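Local structure of KmHsv2 (Kluyveromyces marxianus, 3VU4) at residues A[138-150]-A[153-166]. The protein folds as a seven-bladed beta-propeller of the PROPPIN type and probably binds phosphoinositides on membranes. Sequence-based numbering, arbitrary orientation.
With SO4 (sulfate ion), chain J.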
ATOM      1  N   ARG A 138     -12.546 -13.138 -12.038  1.00 50.78           N
ATOM      2  CA  ARG A 138     -12.551 -14.016 -10.876  1.00 50.69           C
ATOM      3  C   ARG A 138     -11.132 -14.097 -10.319  1.00 49.20           C
ATOM      4  O   ARG A 138     -10.191 -14.431 -11.039  1.00 50.84           O
ATOM      5  CB  ARG A 138     -13.051 -15.408 -11.274  1.00 53.66           C
ATOM      6  CG  ARG A 138     -14.488 -15.405 -11.771  1.00 58.51           C
ATOM      7  CD  ARG A 138     -15.473 -15.123 -10.636  1.00 62.56           C
ATOM      8  NE  ARG A 138     -15.793 -16.343  -9.899  1.00 67.11           N
ATOM      9  CZ  ARG A 138     -16.982 -16.935  -9.922  1.00 69.81           C
ATOM     10  NH1 ARG A 138     -17.180 -18.050  -9.227  1.00 69.48           N
ATOM     11  NH2 ARG A 138     -17.978 -16.401 -10.626  1.00 70.78           N
ATOM     12  N   PHE A 139     -10.975 -13.779  -9.041  1.00 45.81           N
ATOM     13  CA  PHE A 139      -9.662 -13.816  -8.422  1.00 42.44           C
ATOM     14  C   PHE A 139      -9.689 -14.658  -7.140  1.00 40.88           C
ATOM     15  O   PHE A 139     -10.747 -15.121  -6.725  1.00 39.71           O
ATOM     16  CB  PHE A 139      -9.194 -12.384  -8.142  1.00 42.17           C
ATOM     17  CG  PHE A 139      -9.850 -11.743  -6.955  1.00 41.31           C
ATOM     18  CD1 PHE A 139     -11.228 -11.835  -6.763  1.00 39.57           C
ATOM     19  CD2 PHE A 139      -9.088 -11.036  -6.030  1.00 41.47           C
ATOM     20  CE1 PHE A 139     -11.836 -11.230  -5.663  1.00 38.86           C
ATOM     21  CE2 PHE A 139      -9.688 -10.424  -4.920  1.00 42.29           C
ATOM     22  CZ  PHE A 139     -11.063 -10.522  -4.739  1.00 41.13           C
ATOM     23  N   GLY A 140      -8.526 -14.851  -6.520  1.00 39.44           N
ATOM     24  CA  GLY A 140      -8.456 -15.662  -5.318  1.00 37.26           C
ATOM     25  C   GLY A 140      -8.291 -14.928  -4.001  1.00 36.03           C
ATOM     26  O   GLY A 140      -7.761 -15.493  -3.055  1.00 36.19           O
ATOM     27  N   GLY A 141      -8.724 -13.674  -3.927  1.00 34.86           N
ATOM     28  CA  GLY A 141      -8.602 -12.944  -2.678  1.00 35.47           C
ATOM     29  C   GLY A 141      -7.658 -11.754  -2.644  1.00 37.22           C
ATOM     30  O   GLY A 141      -7.854 -10.825  -1.858  1.00 36.88           O
ATOM     31  N   VAL A 142      -6.632 -11.766  -3.486  1.00 38.07           N
ATOM     32  CA  VAL A 142      -5.675 -10.667  -3.512  1.00 38.79           C
ATOM     33  C   VAL A 142      -5.756  -9.836  -4.788  1.00 40.79           C
ATOM     34  O   VAL A 142      -5.809 -10.372  -5.893  1.00 41.71           O
ATOM     35  CB  VAL A 142      -4.235 -11.197  -3.389  1.00 37.78           C
ATOM     36  CG1 VAL A 142      -3.257 -10.038  -3.336  1.00 37.70           C
ATOM     37  CG2 VAL A 142      -4.111 -12.080  -2.154  1.00 37.19           C
ATOM     38  N   CYS A 143      -5.766  -8.521  -4.647  1.00 42.78           N
ATOM     39  CA  CYS A 143      -5.787  -7.680  -5.824  1.00 46.22           C
ATOM     40  C   CYS A 143      -5.393  -6.253  -5.504  1.00 46.46           C
ATOM     41  O   CYS A 143      -5.769  -5.702  -4.475  1.00 48.96           O
ATOM     42  CB  CYS A 143      -7.162  -7.715  -6.492  1.00 49.05           C
ATOM     43  SG  CYS A 143      -8.353  -6.545  -5.863  1.00 52.89           S
ATOM     44  N   GLU A 144      -4.609  -5.666  -6.387  1.00 46.07           N
ATOM     45  CA  GLU A 144      -4.179  -4.299  -6.203  1.00 46.94           C
ATOM     46  C   GLU A 144      -4.347  -3.586  -7.530  1.00 47.18           C
ATOM     47  O   GLU A 144      -4.189  -4.177  -8.598  1.00 45.81           O
ATOM     48  CB  GLU A 144      -2.712  -4.230  -5.771  1.00 47.28           C
ATOM     49  CG  GLU A 144      -2.390  -2.972  -4.968  1.00 51.35           C
ATOM     50  CD  GLU A 144      -1.020  -2.407  -5.268  1.00 53.90           C
ATOM     51  OE1 GLU A 144      -0.095  -3.197  -5.538  1.00 57.43           O
ATOM     52  OE2 GLU A 144      -0.860  -1.171  -5.221  1.00 55.89           O
ATOM     53  N   PHE A 145      -4.697  -2.313  -7.459  1.00 48.66           N
ATOM     54  CA  PHE A 145      -4.861  -1.527  -8.658  1.00 49.01           C
ATOM     55  C   PHE A 145      -4.158  -0.212  -8.449  1.00 48.90           C
ATOM     56  O   PHE A 145      -4.393   0.474  -7.459  1.00 48.61           O
ATOM     57  CB  PHE A 145      -6.330  -1.258  -8.950  1.00 49.48           C
ATOM     58  CG  PHE A 145      -6.538  -0.387 -10.144  1.00 49.91           C
ATOM     59  CD1 PHE A 145      -6.257  -0.865 -11.420  1.00 51.27           C
ATOM     60  CD2 PHE A 145      -6.946   0.934  -9.994  1.00 50.39           C
ATOM     61  CE1 PHE A 145      -6.376  -0.037 -12.538  1.00 51.99           C
ATOM     62  CE2 PHE A 145      -7.069   1.770 -11.104  1.00 52.47           C
ATOM     63  CZ  PHE A 145      -6.782   1.282 -12.379  1.00 51.51           C
ATOM     64  N   SER A 146      -3.284   0.140  -9.379  1.00 49.56           N
ATOM     65  CA  SER A 146      -2.567   1.399  -9.268  1.00 50.62           C
ATOM     66  C   SER A 146      -1.987   1.795 -10.600  1.00 50.35           C
ATOM     67  O   SER A 146      -1.491   0.949 -11.347  1.00 48.95           O
ATOM     68  CB  SER A 146      -1.436   1.291  -8.239  1.00 51.72           C
ATOM     69  OG  SER A 146      -0.654   2.474  -8.216  1.00 49.89           O
ATOM     70  N   ASN A 147      -2.072   3.087 -10.901  1.00 51.38           N
ATOM     71  CA  ASN A 147      -1.512   3.615 -12.130  1.00 51.43           C
ATOM     72  C   ASN A 147      -1.961   2.813 -13.363  1.00 50.40           C
ATOM     73  O   ASN A 147      -1.132   2.361 -14.151  1.00 48.53           O
ATOM     74  CB  ASN A 147       0.003   3.568 -12.004  1.00 54.48           C
ATOM     75  CG  ASN A 147       0.682   4.612 -12.820  1.00 57.69           C
ATOM     76  OD1 ASN A 147       1.189   5.590 -12.281  1.00 60.27           O
ATOM     77  ND2 ASN A 147       0.697   4.424 -14.134  1.00 60.35           N
ATOM     78  N   GLY A 148      -3.269   2.619 -13.508  1.00 49.64           N
ATOM     79  CA  GLY A 148      -3.796   1.881 -14.644  1.00 49.04           C
ATOM     80  C   GLY A 148      -3.482   0.393 -14.759  1.00 50.40           C
ATOM     81  O   GLY A 148      -3.826  -0.233 -15.767  1.00 52.03           O
ATOM     82  N   LEU A 149      -2.854  -0.193 -13.745  1.00 48.43           N
ATOM     83  CA  LEU A 149      -2.516  -1.609 -13.801  1.00 46.51           C
ATOM     84  C   LEU A 149      -3.255  -2.419 -12.727  1.00 45.79           C
ATOM     85  O   LEU A 149      -3.301  -2.028 -11.562  1.00 45.64           O
ATOM     86  CB  LEU A 149      -1.005  -1.762 -13.637  1.00 46.97           C
ATOM     87  CG  LEU A 149      -0.312  -2.963 -14.272  1.00 48.96           C
ATOM     88  CD1 LEU A 149      -0.557  -2.958 -15.768  1.00 48.86           C
ATOM     89  CD2 LEU A 149       1.188  -2.896 -13.983  1.00 47.60           C
ATOM     90  N   LEU A 150      -3.834  -3.548 -13.124  1.00 43.58           N
ATOM     91  CA  LEU A 150      -4.561  -4.399 -12.187  1.00 41.55           C
ATOM     92  C   LEU A 150      -3.808  -5.706 -11.960  1.00 41.91           C
ATOM     93  O   LEU A 150      -3.454  -6.404 -12.919  1.00 41.63           O
ATOM     94  CB  LEU A 150      -5.961  -4.721 -12.719  1.00 40.94           C
ATOM     95  CG  LEU A 150      -6.920  -5.476 -11.787  1.00 42.92           C
ATOM     96  CD1 LEU A 150      -7.440  -4.522 -10.699  1.00 41.15           C
ATOM     97  CD2 LEU A 150      -8.101  -6.045 -12.591  1.00 42.66           C
ATOM     98  N   SER A 153      -4.869 -12.123  -7.662  1.00 37.98           N
ATOM     99  CA  SER A 153      -4.583 -13.513  -7.325  1.00 39.75           C
ATOM    100  C   SER A 153      -5.402 -14.439  -8.240  1.00 38.16           C
ATOM    101  O   SER A 153      -6.562 -14.143  -8.546  1.00 34.14           O
ATOM    102  CB  SER A 153      -4.992 -13.731  -5.857  1.00 42.80           C
ATOM    103  OG  SER A 153      -4.436 -14.900  -5.297  1.00 51.35           O
ATOM    104  N   ASN A 154      -4.814 -15.545  -8.692  1.00 37.32           N
ATOM    105  CA  ASN A 154      -5.575 -16.469  -9.530  1.00 37.40           C
ATOM    106  C   ASN A 154      -6.576 -17.185  -8.627  1.00 38.61           C
ATOM    107  O   ASN A 154      -6.289 -17.453  -7.462  1.00 38.86           O
ATOM    108  CB  ASN A 154      -4.672 -17.493 -10.220  1.00 35.91           C
ATOM    109  CG  ASN A 154      -5.473 -18.530 -11.017  1.00 39.06           C
ATOM    110  OD1 ASN A 154      -5.689 -19.666 -10.567  1.00 36.50           O
ATOM    111  ND2 ASN A 154      -5.931 -18.131 -12.200  1.00 38.02           N
ATOM    112  N   GLU A 155      -7.746 -17.501  -9.168  1.00 39.44           N
ATOM    113  CA  GLU A 155      -8.791 -18.157  -8.393  1.00 39.46           C
ATOM    114  C   GLU A 155      -8.493 -19.576  -7.911  1.00 38.61           C
ATOM    115  O   GLU A 155      -8.960 -19.970  -6.842  1.00 38.70           O
ATOM    116  CB  GLU A 155     -10.081 -18.143  -9.200  1.00 42.13           C
ATOM    117  CG  GLU A 155     -11.219 -18.945  -8.620  1.00 44.57           C
ATOM    118  CD  GLU A 155     -12.401 -18.981  -9.561  1.00 46.47           C
ATOM    119  OE1 GLU A 155     -12.172 -19.186 -10.775  1.00 48.57           O
ATOM    120  OE2 GLU A 155     -13.548 -18.807  -9.096  1.00 48.21           O
ATOM    121  N   PHE A 156      -7.718 -20.341  -8.677  1.00 37.00           N
ATOM    122  CA  PHE A 156      -7.405 -21.718  -8.287  1.00 34.87           C
ATOM    123  C   PHE A 156      -6.022 -21.870  -7.662  1.00 35.22           C
ATOM    124  O   PHE A 156      -5.840 -22.656  -6.731  1.00 34.35           O
ATOM    125  CB  PHE A 156      -7.537 -22.658  -9.494  1.00 32.34           C
ATOM    126  CG  PHE A 156      -8.918 -22.681 -10.093  1.00 32.29           C
ATOM    127  CD1 PHE A 156      -9.357 -21.637 -10.905  1.00 32.65           C
ATOM    128  CD2 PHE A 156      -9.796 -23.727  -9.817  1.00 30.74           C
ATOM    129  CE1 PHE A 156     -10.655 -21.630 -11.439  1.00 30.29           C
ATOM    130  CE2 PHE A 156     -11.087 -23.729 -10.341  1.00 31.25           C
ATOM    131  CZ  PHE A 156     -11.517 -22.673 -11.156  1.00 30.42           C
ATOM    132  N   ASN A 157      -5.050 -21.130  -8.185  1.00 36.51           N
ATOM    133  CA  ASN A 157      -3.682 -21.172  -7.671  1.00 37.28           C
ATOM    134  C   ASN A 157      -3.485 -19.874  -6.926  1.00 36.61           C
ATOM    135  O   ASN A 157      -3.235 -18.840  -7.547  1.00 33.26           O
ATOM    136  CB  ASN A 157      -2.668 -21.242  -8.809  1.00 39.46           C
ATOM    137  CG  ASN A 157      -1.243 -21.414  -8.306  1.00 40.41           C
ATOM    138  OD1 ASN A 157      -0.950 -21.151  -7.137  1.00 41.00           O
ATOM    139  ND2 ASN A 157      -0.351 -21.848  -9.188  1.00 37.50           N
ATOM    140  N   LEU A 158      -3.597 -19.930  -5.601  1.00 37.05           N
ATOM    141  CA  LEU A 158      -3.482 -18.729  -4.779  1.00 37.35           C
ATOM    142  C   LEU A 158      -2.071 -18.148  -4.745  1.00 38.35           C
ATOM    143  O   LEU A 158      -1.855 -17.048  -4.234  1.00 39.16           O
ATOM    144  CB  LEU A 158      -4.001 -19.010  -3.362  1.00 36.87           C
ATOM    145  CG  LEU A 158      -5.466 -19.480  -3.239  1.00 36.77           C
ATOM    146  CD1 LEU A 158      -5.814 -19.664  -1.779  1.00 33.27           C
ATOM    147  CD2 LEU A 158      -6.420 -18.465  -3.872  1.00 35.75           C
ATOM    148  N   GLY A 159      -1.116 -18.875  -5.312  1.00 38.71           N
ATOM    149  CA  GLY A 159       0.248 -18.379  -5.350  1.00 40.20           C
ATOM    150  C   GLY A 159       0.582 -17.760  -6.702  1.00 41.54           C
ATOM    151  O   GLY A 159       1.730 -17.376  -6.952  1.00 44.12           O
ATOM    152  N   GLN A 160      -0.425 -17.647  -7.567  1.00 39.22           N
ATOM    153  CA  GLN A 160      -0.250 -17.098  -8.906  1.00 38.98           C
ATOM    154  C   GLN A 160      -0.986 -15.780  -9.127  1.00 38.18           C
ATOM    155  O   GLN A 160      -2.135 -15.645  -8.729  1.00 40.11           O
ATOM    156  CB  GLN A 160      -0.730 -18.126  -9.933  1.00 39.05           C
ATOM    157  CG  GLN A 160      -0.697 -17.633 -11.362  1.00 41.23           C
ATOM    158  CD  GLN A 160      -1.256 -18.645 -12.339  1.00 43.70           C
ATOM    159  OE1 GLN A 160      -2.140 -18.329 -13.134  1.00 46.87           O
ATOM    160  NE2 GLN A 160      -0.744 -19.866 -12.287  1.00 44.45           N
ATOM    161  N   ILE A 161      -0.329 -14.804  -9.754  1.00 37.76           N
ATOM    162  CA  ILE A 161      -0.981 -13.530 -10.027  1.00 38.37           C
ATOM    163  C   ILE A 161      -1.060 -13.211 -11.513  1.00 39.99           C
ATOM    164  O   ILE A 161      -0.274 -13.707 -12.317  1.00 40.58           O
ATOM    165  CB  ILE A 161      -0.298 -12.336  -9.321  1.00 37.99           C
ATOM    166  CG1 ILE A 161       1.175 -12.242  -9.718  1.00 38.91           C
ATOM    167  CG2 ILE A 161      -0.469 -12.459  -7.834  1.00 37.08           C
ATOM    168  CD1 ILE A 161       1.863 -11.002  -9.174  1.00 37.78           C
ATOM    169  N   HIS A 162      -2.034 -12.378 -11.860  1.00 41.80           N
ATOM    170  CA  HIS A 162      -2.278 -11.953 -13.230  1.00 43.83           C
ATOM    171  C   HIS A 162      -2.160 -10.431 -13.245  1.00 44.37           C
ATOM    172  O   HIS A 162      -2.712  -9.759 -12.377  1.00 43.51           O
ATOM    173  CB  HIS A 162      -3.697 -12.352 -13.662  1.00 46.66           C
ATOM    174  CG  HIS A 162      -3.934 -13.831 -13.680  1.00 51.16           C
ATOM    175  ND1 HIS A 162      -3.803 -14.594 -14.821  1.00 53.54           N
ATOM    176  CD2 HIS A 162      -4.263 -14.694 -12.688  1.00 52.54           C
ATOM    177  CE1 HIS A 162      -4.041 -15.862 -14.531  1.00 52.50           C
ATOM    178  NE2 HIS A 162      -4.322 -15.950 -13.243  1.00 52.29           N
ATOM    179  N   ILE A 163      -1.431  -9.893 -14.219  1.00 44.80           N
ATOM    180  CA  ILE A 163      -1.267  -8.446 -14.340  1.00 45.66           C
ATOM    181  C   ILE A 163      -1.962  -8.014 -15.627  1.00 47.18           C
ATOM    182  O   ILE A 163      -1.704  -8.567 -16.697  1.00 47.02           O
ATOM    183  CB  ILE A 163       0.227  -8.043 -14.431  1.00 44.59           C
ATOM    184  CG1 ILE A 163       0.976  -8.538 -13.195  1.00 43.59           C
ATOM    185  CG2 ILE A 163       0.354  -6.520 -14.577  1.00 43.20           C
ATOM    186  CD1 ILE A 163       2.467  -8.292 -13.258  1.00 44.74           C
ATOM    187  N   THR A 164      -2.846  -7.035 -15.533  1.00 48.87           N
ATOM    188  CA  THR A 164      -3.541  -6.586 -16.728  1.00 52.15           C
ATOM    189  C   THR A 164      -3.675  -5.077 -16.783  1.00 53.90           C
ATOM    190  O   THR A 164      -3.890  -4.427 -15.762  1.00 53.42           O
ATOM    191  CB  THR A 164      -4.945  -7.240 -16.843  1.00 51.95           C
ATOM    192  OG1 THR A 164      -5.609  -6.734 -18.005  1.00 53.51           O
ATOM    193  CG2 THR A 164      -5.791  -6.940 -15.623  1.00 51.37           C
ATOM    194  N   LYS A 165      -3.535  -4.523 -17.980  1.00 58.78           N
ATOM    195  CA  LYS A 165      -3.639  -3.081 -18.170  1.00 64.13           C
ATOM    196  C   LYS A 165      -5.098  -2.686 -18.329  1.00 66.45           C
ATOM    197  O   LYS A 165      -5.884  -3.411 -18.928  1.00 66.77           O
ATOM    198  CB  LYS A 165      -2.859  -2.652 -19.413  1.00 65.80           C
ATOM    199  CG  LYS A 165      -1.421  -3.155 -19.459  1.00 69.98           C
ATOM    200  CD  LYS A 165      -0.764  -2.806 -20.793  1.00 72.63           C
ATOM    201  CE  LYS A 165       0.638  -3.401 -20.912  1.00 74.59           C
ATOM    202  NZ  LYS A 165       1.218  -3.173 -22.271  1.00 75.22           N
ATOM    203  N   LEU A 166      -5.461  -1.536 -17.783  1.00 70.26           N
ATOM    204  CA  LEU A 166      -6.830  -1.072 -17.897  1.00 74.98           C
ATOM    205  C   LEU A 166      -6.859   0.197 -18.733  1.00 79.48           C
ATOM    206  O   LEU A 166      -6.591   1.297 -18.238  1.00 79.99           O
ATOM    207  CB  LEU A 166      -7.421  -0.807 -16.513  1.00 73.77           C
ATOM    208  CG  LEU A 166      -8.685  -1.601 -16.184  1.00 72.47           C
ATOM    209  CD1 LEU A 166      -8.412  -3.085 -16.331  1.00 72.00           C
ATOM    210  CD2 LEU A 166      -9.132  -1.280 -14.774  1.00 71.92           C
TER
HETATM  211  S   SO4 J 408      -3.752   6.228 -10.171  0.50 68.49           S
HETATM  212  O1  SO4 J 408      -4.146   5.946 -11.565  0.50 68.04           O
HETATM  213  O2  SO4 J 408      -2.286   6.365 -10.079  0.50 67.03           O
HETATM  214  O3  SO4 J 408      -4.389   7.475  -9.742  0.50 67.09           O
HETATM  215  O4  SO4 J 408      -4.209   5.132  -9.295  0.50 67.56           O
HETATM  216  O   HOH W   1      -8.663 -16.510 -11.574  1.00 43.92           O
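L150 and T164 form an antiparallel hydrogen-bonded pair. L150 N gives to T164 O at 2.8 Å, and T164 N returns a bond to L150 O. Their side chains lie side by side on one face, where T164 CG2 meets L150 CB at 3.7 Å. L149 and K165 project on the other face. L149 CG sits against I163 CG2 at 3.6 Å, and L149 CD1 reaches K165 CG. L149 CG lies roughly anti to its own backbone N (chi1 -152°), which turns the branch to the neighbouring strand. Replacing L149 by a serine would probably open a gap beside I163 CG2 and the K165 chain. Past this pair, L166 N bonds to G148 O, and L166 CD2 packs on F145 CE1 at 3.8 Å.

At the far end, S153 N donates to V142 O at 2.7 Å, and G140 N reaches S153 O from above the carbonyl plane. R138 NE meets E155 OE2 in a weak salt bridge of 3.4 Å, with the two planar groups turned 67° apart. A water bridges R138 O and E155 N. N154 OD1 accepts from F156 N and N157 N, an Asx turn and Asx motif, while N154 ND2 donates to H162 NE2.

The segments supply most of three of the four strands of one blade and tie strand 137-139 of the preceding blade to it. Five backbone hydrogen bonds make the join mainly main-chain; the one charged pair is long and weak.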